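PDB 4ITC: Lys-gingipain W83, which is a lysine-specific cysteine protease and probable virulence factor whose isolated adhesin domains, one of which is described here, are hemolytic in vitro. Local coordinates for residues A[101-104]-A[105-108]. Sequence-based numbering, arbitrary orientation.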
loop_
_atom_site.group_PDB
_atom_site.type_symbol
_atom_site.label_atom_id
_atom_site.label_comp_id
_atom_site.label_asym_id
_atom_site.label_seq_id
_atom_site.Cartn_x
_atom_site.Cartn_y
_atom_site.Cartn_z
ATOM N N GLY A 101 -4.653 17.850 -6.806
ATOM C CA GLY A 101 -4.517 16.888 -7.877
ATOM C C GLY A 101 -4.005 15.524 -7.453
ATOM O O GLY A 101 -3.847 15.234 -6.294
ATOM N N ASN A 102 -3.810 14.679 -8.457
ATOM C CA ASN A 102 -3.348 13.314 -8.246
ATOM C C ASN A 102 -2.004 13.000 -8.878
ATOM O O ASN A 102 -1.727 11.835 -9.195
ATOM C CB ASN A 102 -4.414 12.291 -8.620
ATOM C CG ASN A 102 -4.749 12.272 -10.084
ATOM O OD1 ASN A 102 -5.669 11.523 -10.486
ATOM N ND2 ASN A 102 -4.076 13.070 -10.876
ATOM N N ASP A 103 -1.157 14.012 -9.023
ATOM C CA ASP A 103 0.193 13.748 -9.457
ATOM C C ASP A 103 1.047 13.482 -8.204
ATOM O O ASP A 103 0.673 13.875 -7.109
ATOM C CB ASP A 103 0.740 14.937 -10.258
ATOM C CG ASP A 103 0.190 14.989 -11.683
ATOM O OD1 ASP A 103 -0.493 14.049 -12.159
ATOM O OD2 ASP A 103 0.506 15.985 -12.379
ATOM N N ALA A 104 2.192 12.827 -8.346
ATOM C CA ALA A 104 3.072 12.581 -7.208
ATOM C C ALA A 104 3.337 13.834 -6.395
ATOM O O ALA A 104 3.349 13.802 -5.166
ATOM C CB ALA A 104 4.405 11.964 -7.639
ATOM N N SER A 105 3.604 14.932 -7.081
ATOM C CA SER A 105 3.938 16.182 -6.415
ATOM C C SER A 105 2.831 16.798 -5.574
ATOM O O SER A 105 3.115 17.649 -4.724
ATOM C CB SER A 105 4.383 17.203 -7.448
ATOM O OG SER A 105 3.327 17.473 -8.366
ATOM N N ASN A 106 1.590 16.364 -5.789
ATOM C CA ASN A 106 0.443 16.807 -4.978
ATOM C C ASN A 106 0.329 16.121 -3.629
ATOM O O ASN A 106 -0.473 16.552 -2.791
ATOM C CB ASN A 106 -0.855 16.574 -5.752
ATOM C CG ASN A 106 -0.903 17.370 -7.030
ATOM O OD1 ASN A 106 -1.164 16.838 -8.106
ATOM N ND2 ASN A 106 -0.645 18.664 -6.917
ATOM N N PHE A 107 1.100 15.053 -3.419
ATOM C CA PHE A 107 1.007 14.287 -2.177
ATOM C C PHE A 107 2.103 14.676 -1.217
ATOM O O PHE A 107 3.184 14.146 -1.276
ATOM C CB PHE A 107 1.050 12.792 -2.498
ATOM C CG PHE A 107 -0.177 12.354 -3.228
ATOM C CD1 PHE A 107 -1.407 12.288 -2.578
ATOM C CD2 PHE A 107 -0.136 12.110 -4.597
ATOM C CE1 PHE A 107 -2.556 11.933 -3.272
ATOM C CE2 PHE A 107 -1.283 11.764 -5.284
ATOM C CZ PHE A 107 -2.485 11.655 -4.610
ATOM N N THR A 108 1.822 15.660 -0.379
ATOM C CA THR A 108 2.842 16.127 0.550
ATOM C C THR A 108 2.444 15.991 2.023
ATOM O O THR A 108 3.326 15.965 2.906
ATOM C CB THR A 108 3.180 17.599 0.258
ATOM O OG1 THR A 108 1.989 18.385 0.290
ATOM C CG2 THR A 108 3.814 17.719 -1.153
#
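The ring of Phe-107 has the carbonyl oxygen of Ala-104 at its edge, near its plane, while O of Asp-103 approaches obliquely, 3.2 Å from CD2 of Phe-107. A second flat group, the amide of Asn-106, lies over the Gly-101 peptide, the two planes tilted by only about 27°; OD1 of Asn-106 sits almost straight above C of Gly-101, at 3.2 Å. Asn-106 ends a short 3-10 turn and Phe-107 follows it, in the loop between strands 92-98 and 109-115, neighbours in the five-stranded antiparallel sheet of this beta-sandwich adhesin domain.

Two successive backbone bonds wind the turn: Asn-106 N gives to Asp-103 O (3.0 Å), then Phe-107 N to Ala-104 O (3.1 Å). Where the turn starts, the side chain of Asn-106 reaches back to accept from the N-H of Asp-103. Its CG is anti to its own carbonyl carbon (chi1 -62°), which sets CG beside the backbone N and lets OD1 reach that N-H.

The carboxylate of Asp-103 turns to Lys-17 instead: OD1 makes a salt bridge with its NZ, which also hydrogen-bonds to Asn-102 O. This tethers the start of the turn to strand 17-20 at the far edge of the same sheet. Phe-107 goes inward and is buried, touching Tyr-96 and Ser-98, Tyr-148 and Ala-150, and Ile-65, so one ring fastens the surface loop to three strands. The nearest calcium is about 12 Å from the side chain of Ala-104.

In the side-chain bond at the start of the turn, Asp-103 N meets OD1 of Asn-106 at 3.0 Å, in the carbonyl plane and on a lone pair, with an N-H...O angle of 153°.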